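Local coordinates for nitrogenase molybdenum-iron protein alpha chain (Clostridium pasteurianum, PDB 4WES) that forms, with the beta chain, the molybdenum-iron component of nitrogenase, which reduces dinitrogen to ammonium at a molybdenum-iron-sulfur cofactor, at residues A[53-58]-A[71-76]; A[57-62]-A[81-86]; A[121-126]-A[155-160]; A[170-175]-A[190-195]. All blocks are in the same frame, centred on the assembly; numbering follows the deposited sequence.

Contact 1 of 4, residues A[53-58]-A[71-76]; sequences CAYAGC and HITHGP. With CLF (Fe(8)-S(7) cluster), chain H.
The backbones stay well apart, the closest alpha carbons being those of Tyr55, in the first turn of helix 54-63, and Thr73, on strand 69-74, at 9.2 Å, and the gap is spanned by side chains. The Tyr55 ring extends from the helix with CG anti to the backbone N (chi1 160°), and its phenol oxygen OH lies 2.7 Å from Thr73 OG1. The two hydroxyls are hydrogen-bonded, and Tyr55 OH also bonds to the backbone carbonyl of Cys79. Thr73 OG1 comes in at the ring edge, near its plane, while the methyl of the same threonine touches the ring, CG2 being 3.7 Å from Tyr55 CE2. The two side chains cross at about a right angle. This link sits beside the P-cluster, the [8Fe-7S] centre shared with the beta chain, where Cys53 SG binds iron FE3 at 2.3 Å. Cys53 is also the N-cap of the helix: its sulfur accepts from Ala56 N over 3.5 Å, with an N-H...S angle of 160°, so one atom ties the metal to the helix start. At its near end Tyr55 CB touches cluster sulfide S3A at 3.5 Å, and beyond the strand Pro76 CB lies 3.5 Å from sulfide S2B.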
loop_
_atom_site.group_PDB
_atom_site.type_symbol
_atom_site.label_atom_id
_atom_site.label_comp_id
_atom_site.label_asym_id
_atom_site.label_seq_id
_atom_site.Cartn_x
_atom_site.Cartn_y
_atom_site.Cartn_z
ATOM N N CYS A 53 23.098 18.165 -22.873
ATOM C CA CYS A 53 23.399 19.504 -23.344
ATOM C C CYS A 53 24.328 20.268 -22.407
ATOM O O CYS A 53 24.656 19.840 -21.290
ATOM C CB CYS A 53 22.126 20.313 -23.535
ATOM S SG CYS A 53 21.283 20.664 -21.965
ATOM N N ALA A 54 24.757 21.455 -22.849
ATOM C CA ALA A 54 25.680 22.267 -22.044
ATOM C C ALA A 54 25.061 22.759 -20.742
ATOM O O ALA A 54 25.763 22.918 -19.756
ATOM C CB ALA A 54 26.172 23.451 -22.858
ATOM N N TYR A 55 23.754 22.991 -20.721
ATOM C CA TYR A 55 23.080 23.408 -19.518
ATOM C C TYR A 55 23.124 22.301 -18.472
ATOM O O TYR A 55 23.396 22.538 -17.294
ATOM C CB TYR A 55 21.634 23.827 -19.815
ATOM C CG TYR A 55 20.737 23.810 -18.615
ATOM C CD1 TYR A 55 19.996 22.691 -18.293
ATOM C CD2 TYR A 55 20.653 24.908 -17.758
ATOM C CE1 TYR A 55 19.200 22.648 -17.193
ATOM C CE2 TYR A 55 19.857 24.869 -16.642
ATOM C CZ TYR A 55 19.112 23.752 -16.336
ATOM O OH TYR A 55 18.296 23.740 -15.242
ATOM N N ALA A 56 22.932 21.041 -18.898
ATOM C CA ALA A 56 23.079 19.916 -17.986
ATOM C C ALA A 56 24.471 19.908 -17.383
ATOM O O ALA A 56 24.644 19.773 -16.177
ATOM C CB ALA A 56 22.783 18.611 -18.728
ATOM N N GLY A 57 25.503 20.055 -18.233
ATOM C CA GLY A 57 26.868 20.001 -17.741
ATOM C C GLY A 57 27.225 21.114 -16.773
ATOM O O GLY A 57 28.035 20.937 -15.856
ATOM N N CYS A 58 26.624 22.272 -16.954
ATOM C CA CYS A 58 26.923 23.450 -16.105
ATOM C C CYS A 58 26.048 23.491 -14.852
ATOM O O CYS A 58 26.557 23.430 -13.724
ATOM C CB CYS A 58 26.703 24.700 -16.953
ATOM S SG CYS A 58 27.179 26.230 -16.091
ATOM N N HIS A 71 20.206 28.192 -7.153
ATOM C CA HIS A 71 20.476 28.062 -8.576
ATOM C C HIS A 71 19.203 28.280 -9.382
ATOM O O HIS A 71 18.291 27.474 -9.329
ATOM C CB HIS A 71 21.043 26.661 -8.875
ATOM C CG HIS A 71 22.264 26.349 -8.083
ATOM N ND1 HIS A 71 23.497 26.885 -8.354
ATOM C CD2 HIS A 71 22.411 25.538 -7.016
ATOM C CE1 HIS A 71 24.354 26.421 -7.459
ATOM N NE2 HIS A 71 23.722 25.586 -6.658
ATOM N N ILE A 72 19.134 29.417 -10.077
ATOM C CA ILE A 72 17.940 29.789 -10.835
ATOM C C ILE A 72 18.144 29.497 -12.307
ATOM O O ILE A 72 19.019 30.083 -12.951
ATOM C CB ILE A 72 17.573 31.281 -10.663
ATOM C CG1 ILE A 72 17.428 31.652 -9.173
ATOM C CG2 ILE A 72 16.297 31.585 -11.435
ATOM C CD1 ILE A 72 17.143 33.136 -8.944
ATOM N N THR A 73 17.340 28.577 -12.841
ATOM C CA THR A 73 17.342 28.334 -14.279
ATOM C C THR A 73 16.522 29.422 -14.970
ATOM O O THR A 73 15.349 29.590 -14.670
ATOM C CB THR A 73 16.723 26.964 -14.596
ATOM O OG1 THR A 73 17.494 25.963 -13.904
ATOM C CG2 THR A 73 16.659 26.709 -16.074
ATOM N N HIS A 74 17.176 30.133 -15.882
ATOM C CA HIS A 74 16.472 31.141 -16.669
ATOM C C HIS A 74 16.022 30.476 -17.983
ATOM O O HIS A 74 16.820 30.298 -18.902
ATOM C CB HIS A 74 17.342 32.363 -16.921
ATOM C CG HIS A 74 16.612 33.471 -17.602
ATOM N ND1 HIS A 74 15.316 33.827 -17.294
ATOM C CD2 HIS A 74 17.013 34.276 -18.609
ATOM C CE1 HIS A 74 14.979 34.856 -18.052
ATOM N NE2 HIS A 74 15.996 35.156 -18.844
ATOM N N GLY A 75 14.766 30.033 -18.016
ATOM C CA GLY A 75 14.288 29.247 -19.150
ATOM C C GLY A 75 12.871 28.842 -18.882
ATOM O O GLY A 75 12.311 29.148 -17.832
ATOM N N PRO A 76 12.251 28.158 -19.869
ATOM C CA PRO A 76 10.973 27.514 -19.636
ATOM C C PRO A 76 11.152 26.329 -18.682
ATOM O O PRO A 76 12.270 26.040 -18.230
ATOM C CB PRO A 76 10.478 27.157 -21.050
ATOM C CG PRO A 76 11.568 27.625 -21.999
ATOM C CD PRO A 76 12.820 27.746 -21.142
HETATM FE FE1 CLF H . 17.912 23.432 -24.127
HETATM FE FE2 CLF H . 16.848 21.235 -23.596
HETATM FE FE3 CLF H . 19.303 21.724 -22.426
HETATM FE FE4 CLF H . 17.047 23.033 -21.685
HETATM S S1 CLF H . 15.598 23.375 -23.552
HETATM S S2A CLF H . 18.866 21.374 -24.677
HETATM S S4A CLF H . 17.471 20.811 -21.415
HETATM S S3A CLF H . 19.069 24.035 -22.194
HETATM FE FE5 CLF H . 13.760 22.911 -20.645
HETATM FE FE6 CLF H . 12.123 24.139 -23.627
HETATM FE FE7 CLF H . 11.739 21.846 -22.159
HETATM FE FE8 CLF H . 14.008 21.626 -23.587
HETATM S S2B CLF H . 11.957 23.985 -21.345
HETATM S S3B CLF H . 11.940 21.990 -24.462
HETATM S S4B CLF H . 13.661 20.772 -21.461
#

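Contact 2 of 4, residues A[57-62]-A[81-86]; sequences GCKGVV and FYTWGG. With ICS (iron-sulfur-molybdenum cluster with interstitial carbon), chain F.
Polar contacts dominate between Lys59 and Thr83. The ammonium NZ of Lys59 donates to Thr83 OG1 over 2.8 Å, and a water bridges the same two residues: it accepts from Lys59 NZ at 2.8 Å and donates to Thr83 O at 3.2 Å. Hydroxyl and carbonyl of one threonine are thus both tied to a single ammonium group, one directly and one through solvent. Bent once at chi2 (-82°) and otherwise extended, the lysine chain carries NZ across from the helix. Thr83 OG1 lies between its own backbone N and carbonyl carbon (chi1 65°) and bonds in addition to the carbonyl of Ser80.

Apolar packing is slight: Thr83 CG2 lies 4.2 Å from Gly60 CA, where the alpha carbons of these two residues approach to 5.8 Å. Backbone bonding shapes both partners. Val62 N reaches Gly57 O at 3.3 Å in a wide, pi-type turn of helix 54-63, while Trp84 N bonds to Phe81 O at 3.1 Å, closing a type I beta turn.

One residue beyond Gly60, Val61 rests CG1 on sulfide S2A of the iron-molybdenum cofactor at 3.5 Å. The same helix therefore meets the turn after helix 77-81 and lines the cofactor pocket of the nitrogenase alpha subunit.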
loop_
_atom_site.group_PDB
_atom_site.type_symbol
_atom_site.label_atom_id
_atom_site.label_comp_id
_atom_site.label_asym_id
_atom_site.label_seq_id
_atom_site.Cartn_x
_atom_site.Cartn_y
_atom_site.Cartn_z
ATOM N N GLY A 57 25.503 20.055 -18.233
ATOM C CA GLY A 57 26.868 20.001 -17.741
ATOM C C GLY A 57 27.225 21.114 -16.773
ATOM O O GLY A 57 28.035 20.937 -15.856
ATOM N N CYS A 58 26.624 22.272 -16.954
ATOM C CA CYS A 58 26.923 23.450 -16.105
ATOM C C CYS A 58 26.048 23.491 -14.852
ATOM O O CYS A 58 26.557 23.430 -13.724
ATOM C CB CYS A 58 26.703 24.700 -16.953
ATOM S SG CYS A 58 27.179 26.230 -16.091
ATOM N N LYS A 59 24.729 23.566 -15.021
ATOM C CA LYS A 59 23.814 23.652 -13.894
ATOM C C LYS A 59 23.584 22.298 -13.244
ATOM O O LYS A 59 23.657 22.143 -12.030
ATOM C CB LYS A 59 22.488 24.280 -14.338
ATOM C CG LYS A 59 21.526 24.694 -13.228
ATOM C CD LYS A 59 20.669 23.606 -12.634
ATOM C CE LYS A 59 19.693 24.215 -11.657
ATOM N NZ LYS A 59 18.789 23.229 -11.006
ATOM N N GLY A 60 23.229 21.311 -14.070
ATOM C CA GLY A 60 22.863 20.026 -13.514
ATOM C C GLY A 60 24.012 19.269 -12.887
ATOM O O GLY A 60 23.786 18.468 -11.971
ATOM N N VAL A 61 25.225 19.506 -13.379
ATOM C CA VAL A 61 26.391 18.716 -13.022
ATOM C C VAL A 61 27.343 19.497 -12.115
ATOM O O VAL A 61 27.460 19.198 -10.926
ATOM C CB VAL A 61 27.094 18.130 -14.277
ATOM C CG1 VAL A 61 28.405 17.465 -13.906
ATOM C CG2 VAL A 61 26.141 17.161 -14.981
ATOM N N VAL A 62 28.029 20.517 -12.623
ATOM C CA VAL A 62 29.067 21.146 -11.811
ATOM C C VAL A 62 28.524 22.045 -10.714
ATOM O O VAL A 62 28.991 22.007 -9.561
ATOM C CB VAL A 62 30.091 21.892 -12.705
ATOM C CG1 VAL A 62 31.099 22.667 -11.843
ATOM C CG2 VAL A 62 30.810 20.901 -13.610
ATOM N N PHE A 81 12.759 21.503 -14.166
ATOM C CA PHE A 81 12.131 20.264 -13.695
ATOM C C PHE A 81 13.051 19.066 -13.856
ATOM O O PHE A 81 13.111 18.209 -12.969
ATOM C CB PHE A 81 10.834 20.022 -14.477
ATOM C CG PHE A 81 10.110 18.783 -14.059
ATOM C CD1 PHE A 81 9.191 18.785 -13.025
ATOM C CD2 PHE A 81 10.346 17.586 -14.712
ATOM C CE1 PHE A 81 8.514 17.643 -12.631
ATOM C CE2 PHE A 81 9.692 16.449 -14.325
ATOM C CZ PHE A 81 8.780 16.458 -13.300
ATOM N N TYR A 82 13.786 18.985 -14.958
ATOM C CA TYR A 82 14.621 17.826 -15.232
ATOM C C TYR A 82 15.948 17.835 -14.456
ATOM O O TYR A 82 16.709 16.866 -14.555
ATOM C CB TYR A 82 14.809 17.658 -16.746
ATOM C CG TYR A 82 13.500 17.331 -17.403
ATOM C CD1 TYR A 82 12.815 16.166 -17.085
ATOM C CD2 TYR A 82 12.932 18.175 -18.349
ATOM C CE1 TYR A 82 11.582 15.862 -17.652
ATOM C CE2 TYR A 82 11.694 17.878 -18.902
ATOM C CZ TYR A 82 11.034 16.721 -18.571
ATOM O OH TYR A 82 9.813 16.378 -19.128
ATOM N N THR A 83 16.148 18.858 -13.606
ATOM C CA THR A 83 17.266 18.889 -12.669
ATOM C C THR A 83 16.794 18.728 -11.234
ATOM O O THR A 83 17.575 18.925 -10.288
ATOM C CB THR A 83 18.141 20.128 -12.843
ATOM O OG1 THR A 83 17.405 21.325 -12.523
ATOM C CG2 THR A 83 18.704 20.199 -14.249
ATOM N N TRP A 84 15.554 18.313 -11.031
ATOM C CA TRP A 84 14.965 18.146 -9.712
ATOM C C TRP A 84 15.224 16.745 -9.146
ATOM O O TRP A 84 14.358 15.857 -9.145
ATOM C CB TRP A 84 13.471 18.496 -9.755
ATOM C CG TRP A 84 12.795 18.768 -8.468
ATOM C CD1 TRP A 84 13.333 18.814 -7.217
ATOM C CD2 TRP A 84 11.406 19.040 -8.305
ATOM N NE1 TRP A 84 12.375 19.117 -6.274
ATOM C CE2 TRP A 84 11.174 19.217 -6.933
ATOM C CE3 TRP A 84 10.330 19.079 -9.181
ATOM C CZ2 TRP A 84 9.904 19.467 -6.425
ATOM C CZ3 TRP A 84 9.065 19.349 -8.683
ATOM C CH2 TRP A 84 8.870 19.536 -7.315
ATOM N N GLY A 85 16.427 16.542 -8.641
ATOM C CA GLY A 85 16.746 15.337 -7.893
ATOM C C GLY A 85 17.159 14.105 -8.670
ATOM O O GLY A 85 17.514 13.112 -8.054
ATOM N N GLY A 86 17.149 14.173 -9.999
ATOM C CA GLY A 86 17.520 13.001 -10.772
ATOM C C GLY A 86 18.986 12.656 -10.697
ATOM O O GLY A 86 19.369 11.505 -10.870
HETATM FE FE1 ICS F . 32.603 13.701 -14.345
HETATM MO MO1 ICS F . 26.171 11.264 -15.385
HETATM FE FE2 ICS F . 30.304 14.133 -15.607
HETATM FE FE3 ICS F . 30.294 13.113 -13.136
HETATM FE FE4 ICS F . 31.193 11.669 -15.178
HETATM FE FE5 ICS F . 28.809 10.768 -15.596
HETATM FE FE6 ICS F . 27.920 13.219 -15.958
HETATM FE FE7 ICS F . 27.912 12.196 -13.577
HETATM C CX ICS F . 29.454 12.494 -14.853
HETATM S S1A ICS F . 32.151 13.238 -16.556
HETATM S S1B ICS F . 27.505 11.484 -17.293
HETATM S S2A ICS F . 31.028 15.198 -13.737
HETATM S S2B ICS F . 28.690 15.074 -16.816
HETATM S S3A ICS F . 30.724 9.650 -16.004
HETATM S S3B ICS F . 26.283 13.453 -14.473
HETATM S S4A ICS F . 32.150 11.811 -13.097
HETATM S S4B ICS F . 27.520 10.035 -13.918
HETATM S S5A ICS F . 28.689 12.816 -11.610
HETATM O O HOH W 1 19.835 21.039 -9.607
#

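Contact 3 of 4, residues A[121-126]-A[155-160]; sequences NKLKDA and LAVAAT
Leu123 lays its branched end against Val157, with both CG and CD2 of the leucine 3.9 Å from Val157 CG1. The two side chains meet at a slant, and the valine is the most deeply covered residue of the contact: it projects from helix 154-165 toward helix 120-134, and its CG1, anti to the backbone N (chi1 175°), forms the leading tip. Besides the leucine, that methyl touches backbone, since Lys124 N lies 3.9 Å from Val157 CG1. Nearby, Lys124 CB stands 4.3 Å from Val157 CG1. The helices come close here, with the alpha carbons of Lys124 and Val157 6.3 Å apart, and no hydrogen bond crosses between the segments.

Only the base of Lys124 borders the valine. Its chain then folds away, bent at both chi3 and chi4, and NZ makes a salt bridge to the neighbouring Asp125 OD1 at 2.8 Å. The ammonium approaches on the syn side of the carboxylate, 31° out of its plane. Both residues lie on 121-126, hence the charged pair stays within one helix and the interhelical contact is apolar. Val120 and Ile127, from the same helix as Leu123, also touch Val157 and extend the hydrophobic strip.

Strand 138-143 runs between these helices in sequence. Side-by-side packing of neighbouring helices that precede and follow a strand in the chain, as seen here, is characteristic of a Rossmann-like alpha/beta domain built on a parallel sheet.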
loop_
_atom_site.group_PDB
_atom_site.type_symbol
_atom_site.label_atom_id
_atom_site.label_comp_id
_atom_site.label_asym_id
_atom_site.label_seq_id
_atom_site.Cartn_x
_atom_site.Cartn_y
_atom_site.Cartn_z
ATOM N N ASN A 121 13.287 41.243 -17.127
ATOM C CA ASN A 121 12.584 41.764 -15.941
ATOM C C ASN A 121 12.097 40.648 -15.049
ATOM O O ASN A 121 12.189 40.764 -13.833
ATOM C CB ASN A 121 11.416 42.650 -16.343
ATOM C CG ASN A 121 11.878 43.982 -16.834
ATOM O OD1 ASN A 121 11.246 44.582 -17.697
ATOM N ND2 ASN A 121 13.002 44.449 -16.290
ATOM N N LYS A 122 11.661 39.524 -15.621
ATOM C CA LYS A 122 11.252 38.419 -14.797
ATOM C C LYS A 122 12.449 37.826 -14.064
ATOM O O LYS A 122 12.363 37.430 -12.908
ATOM C CB LYS A 122 10.541 37.350 -15.628
ATOM C CG LYS A 122 9.839 36.286 -14.790
ATOM C CD LYS A 122 8.983 35.351 -15.616
ATOM C CE LYS A 122 8.049 34.532 -14.757
ATOM N NZ LYS A 122 7.335 33.524 -15.593
ATOM N N LEU A 123 13.587 37.757 -14.758
ATOM C CA LEU A 123 14.795 37.256 -14.133
ATOM C C LEU A 123 15.203 38.146 -12.947
ATOM O O LEU A 123 15.510 37.648 -11.867
ATOM C CB LEU A 123 15.945 37.156 -15.127
ATOM C CG LEU A 123 17.271 36.719 -14.579
ATOM C CD1 LEU A 123 17.180 35.367 -13.891
ATOM C CD2 LEU A 123 18.299 36.722 -15.683
ATOM N N LYS A 124 15.239 39.463 -13.157
ATOM C CA LYS A 124 15.542 40.378 -12.046
ATOM C C LYS A 124 14.602 40.123 -10.882
ATOM O O LYS A 124 15.031 40.007 -9.726
ATOM C CB LYS A 124 15.367 41.832 -12.530
ATOM C CG LYS A 124 15.328 42.853 -11.405
ATOM C CD LYS A 124 15.229 44.276 -11.910
ATOM C CE LYS A 124 13.983 44.556 -12.687
ATOM N NZ LYS A 124 12.751 44.645 -11.846
ATOM N N ASP A 125 13.308 40.065 -11.163
ATOM C CA ASP A 125 12.337 39.886 -10.112
ATOM C C ASP A 125 12.467 38.558 -9.396
ATOM O O ASP A 125 12.304 38.484 -8.169
ATOM C CB ASP A 125 10.915 40.085 -10.632
ATOM C CG ASP A 125 10.604 41.512 -11.061
ATOM O OD1 ASP A 125 11.349 42.449 -10.718
ATOM O OD2 ASP A 125 9.545 41.682 -11.751
ATOM N N ALA A 126 12.838 37.510 -10.143
ATOM C CA ALA A 126 13.065 36.202 -9.538
ATOM C C ALA A 126 14.287 36.187 -8.648
ATOM O O ALA A 126 14.297 35.558 -7.586
ATOM C CB ALA A 126 13.181 35.130 -10.613
ATOM N N LEU A 155 24.300 38.367 -17.780
ATOM C CA LEU A 155 25.473 38.877 -17.065
ATOM C C LEU A 155 25.141 40.254 -16.457
ATOM O O LEU A 155 25.456 40.524 -15.283
ATOM C CB LEU A 155 26.687 38.992 -18.005
ATOM C CG LEU A 155 28.052 39.309 -17.441
ATOM C CD1 LEU A 155 28.652 38.154 -16.702
ATOM C CD2 LEU A 155 29.018 39.712 -18.545
ATOM N N ALA A 156 24.551 41.124 -17.256
ATOM C CA ALA A 156 24.195 42.457 -16.800
ATOM C C ALA A 156 23.098 42.436 -15.736
ATOM O O ALA A 156 23.170 43.169 -14.735
ATOM C CB ALA A 156 23.812 43.306 -17.986
ATOM N N VAL A 157 22.083 41.586 -15.925
ATOM C CA VAL A 157 21.048 41.443 -14.918
ATOM C C VAL A 157 21.634 41.018 -13.580
ATOM O O VAL A 157 21.307 41.563 -12.519
ATOM C CB VAL A 157 19.931 40.473 -15.347
ATOM C CG1 VAL A 157 18.935 40.267 -14.233
ATOM C CG2 VAL A 157 19.240 40.992 -16.582
ATOM N N ALA A 158 22.524 40.021 -13.632
ATOM C CA ALA A 158 23.165 39.516 -12.405
ATOM C C ALA A 158 23.976 40.591 -11.714
ATOM O O ALA A 158 23.912 40.729 -10.479
ATOM C CB ALA A 158 24.028 38.322 -12.759
ATOM N N ALA A 159 24.738 41.352 -12.498
ATOM C CA ALA A 159 25.592 42.384 -11.898
ATOM C C ALA A 159 24.776 43.479 -11.223
ATOM O O ALA A 159 25.091 43.936 -10.103
ATOM C CB ALA A 159 26.530 42.973 -12.928
ATOM N N THR A 160 23.721 43.900 -11.879
ATOM C CA THR A 160 22.825 44.915 -11.294
ATOM C C THR A 160 22.194 44.392 -10.004
ATOM O O THR A 160 22.151 45.085 -8.970
ATOM C CB THR A 160 21.765 45.320 -12.315
ATOM O OG1 THR A 160 22.438 45.928 -13.425
ATOM C CG2 THR A 160 20.753 46.267 -11.707
#

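Contact 4 of 4, residues A[170-175]-A[190-195]; sequences HAFSCE and NNTVMT
Thr192 makes all the close approaches of this contact, and the tightest are with Phe172. Phe172 CE2 lies 3.7 Å from Thr192 CB and equally near its methyl CG2, while CZ of the same ring is 3.8 Å from Thr192 CG2. The threonine meets the ring obliquely. With CG anti to its carbonyl carbon (chi1 -61°), the phenylalanine carries its ring nearer the helix than its first side-chain bond would suggest. Tyr142, in the adjacent strand, presents a nearly parallel ring to Phe172, and Met63 of helix 54-63 also touches it.

The remainder is looser. His170 CB is 4.2 Å from Thr192 CG2, and the histidine's polar end turns to another partner, NE2 bonding to Tyr246 OH. Ala171 points its methyl away from the helix; its carbonyl O is 4.0 Å from Thr192 OG1. Farther along, Ser173 is solvent-exposed and makes no contact with the helical segment.

Strand 170-172 and helix 190-195 run nearly antiparallel (158°), their axes 9.2 Å apart at closest approach, the geometry of a helix lying against the end strand of a parallel sheet. Since no hydrogen bond crosses between the segments, the chemistry implies that van der Waals packing of a threonine methyl and methine against the CE2-CZ side of the phenylalanine ring holds this part of the interface.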
loop_
_atom_site.group_PDB
_atom_site.type_symbol
_atom_site.label_atom_id
_atom_site.label_comp_id
_atom_site.label_asym_id
_atom_site.label_seq_id
_atom_site.Cartn_x
_atom_site.Cartn_y
_atom_site.Cartn_z
ATOM N N HIS A 170 26.017 34.934 -9.878
ATOM C CA HIS A 170 26.890 34.411 -10.929
ATOM C C HIS A 170 26.076 33.951 -12.116
ATOM O O HIS A 170 25.229 33.060 -11.985
ATOM C CB HIS A 170 27.714 33.245 -10.422
ATOM C CG HIS A 170 28.544 33.603 -9.225
ATOM N ND1 HIS A 170 29.528 34.556 -9.290
ATOM C CD2 HIS A 170 28.550 33.148 -7.956
ATOM C CE1 HIS A 170 30.110 34.657 -8.112
ATOM N NE2 HIS A 170 29.531 33.837 -7.277
ATOM N N ALA A 171 26.340 34.561 -13.263
ATOM C CA ALA A 171 25.682 34.177 -14.523
ATOM C C ALA A 171 26.505 33.156 -15.300
ATOM O O ALA A 171 27.720 33.262 -15.401
ATOM C CB ALA A 171 25.432 35.415 -15.378
ATOM N N PHE A 172 25.808 32.213 -15.932
ATOM C CA PHE A 172 26.441 31.180 -16.742
ATOM C C PHE A 172 25.730 31.089 -18.078
ATOM O O PHE A 172 24.539 30.748 -18.116
ATOM C CB PHE A 172 26.366 29.816 -16.046
ATOM C CG PHE A 172 27.066 29.774 -14.717
ATOM C CD1 PHE A 172 26.442 30.186 -13.566
ATOM C CD2 PHE A 172 28.372 29.313 -14.623
ATOM C CE1 PHE A 172 27.076 30.164 -12.336
ATOM C CE2 PHE A 172 29.027 29.270 -13.396
ATOM C CZ PHE A 172 28.390 29.718 -12.253
ATOM N N SER A 173 26.454 31.357 -19.175
ATOM C CA SER A 173 25.863 31.295 -20.511
ATOM C C SER A 173 26.006 29.887 -21.065
ATOM O O SER A 173 26.786 29.636 -21.965
ATOM C CB SER A 173 26.505 32.309 -21.424
ATOM O OG SER A 173 26.089 33.614 -21.078
ATOM N N CYS A 174 25.232 28.985 -20.481
ATOM C CA CYS A 174 25.233 27.547 -20.793
ATOM C C CYS A 174 24.021 27.112 -21.604
ATOM O O CYS A 174 23.482 26.025 -21.421
ATOM C CB CYS A 174 25.401 26.733 -19.534
ATOM S SG CYS A 174 24.173 27.096 -18.242
ATOM N N GLU A 175 23.620 27.953 -22.555
ATOM C CA GLU A 175 22.563 27.568 -23.480
ATOM C C GLU A 175 22.809 26.176 -24.048
ATOM O O GLU A 175 23.920 25.841 -24.427
ATOM C CB GLU A 175 22.423 28.561 -24.626
ATOM C CG GLU A 175 21.918 29.937 -24.276
ATOM C CD GLU A 175 22.950 30.950 -23.796
ATOM O OE1 GLU A 175 22.578 32.144 -23.821
ATOM O OE2 GLU A 175 24.082 30.587 -23.413
ATOM N N ASN A 190 33.472 25.997 -15.074
ATOM C CA ASN A 190 34.808 26.148 -14.511
ATOM C C ASN A 190 35.332 27.566 -14.662
ATOM O O ASN A 190 36.012 28.076 -13.778
ATOM C CB ASN A 190 35.822 25.189 -15.166
ATOM C CG ASN A 190 35.848 23.766 -14.567
ATOM O OD1 ASN A 190 36.908 23.299 -14.192
ATOM N ND2 ASN A 190 34.698 23.106 -14.486
ATOM N N ASN A 191 35.050 28.197 -15.794
ATOM C CA ASN A 191 35.587 29.533 -16.050
ATOM C C ASN A 191 35.120 30.497 -14.973
ATOM O O ASN A 191 35.916 31.246 -14.393
ATOM C CB ASN A 191 35.167 30.043 -17.407
ATOM C CG ASN A 191 35.885 29.374 -18.540
ATOM O OD1 ASN A 191 36.908 28.695 -18.357
ATOM N ND2 ASN A 191 35.348 29.568 -19.752
ATOM N N THR A 192 33.826 30.515 -14.702
ATOM C CA THR A 192 33.263 31.463 -13.737
ATOM C C THR A 192 33.594 31.075 -12.304
ATOM O O THR A 192 33.885 31.934 -11.461
ATOM C CB THR A 192 31.755 31.629 -13.985
ATOM O OG1 THR A 192 31.583 32.302 -15.232
ATOM C CG2 THR A 192 31.056 32.334 -12.857
ATOM N N VAL A 193 33.598 29.781 -11.987
ATOM C CA VAL A 193 34.018 29.378 -10.646
ATOM C C VAL A 193 35.457 29.843 -10.380
ATOM O O VAL A 193 35.758 30.378 -9.298
ATOM C CB VAL A 193 33.884 27.842 -10.486
ATOM C CG1 VAL A 193 34.553 27.377 -9.200
ATOM C CG2 VAL A 193 32.421 27.432 -10.480
ATOM N N MET A 194 36.342 29.631 -11.346
ATOM C CA MET A 194 37.745 29.998 -11.155
ATOM C C MET A 194 37.929 31.473 -10.879
ATOM O O MET A 194 38.639 31.839 -9.945
ATOM C CB MET A 194 38.573 29.577 -12.359
ATOM C CG MET A 194 40.063 29.833 -12.182
ATOM S SD MET A 194 40.789 28.707 -10.967
ATOM C CE MET A 194 42.272 29.633 -10.574
ATOM N N THR A 195 37.364 32.321 -11.724
ATOM C CA THR A 195 37.655 33.741 -11.607
ATOM C C THR A 195 36.807 34.445 -10.584
ATOM O O THR A 195 37.257 35.428 -9.993
ATOM C CB THR A 195 37.556 34.445 -12.952
ATOM O OG1 THR A 195 36.247 34.329 -13.462
ATOM C CG2 THR A 195 38.531 33.855 -13.974
#

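Contacts 1 and 2 share Gly57 and Cys58 on helix 54-63, their centres about 7 Å apart, and that one helix meets both metal clusters. Contact 1 reaches strand 69-74 and contact 4 strand 169-172 of the same four-stranded parallel sheet; their centres are about 11 Å apart, and Cys58 SG touches Phe172 CD2 at 3.6 Å. Contact 3, away from the annotated sites, follows contacts 1 and 2 in the chain and precedes contact 4; its centre is about 16 Å from those of contacts 1 and 4. Leu155 and Ala158 of its second helix pack on Ala171. The sheet thus lies between this outer helix pair and the cluster-bearing helix 54-63.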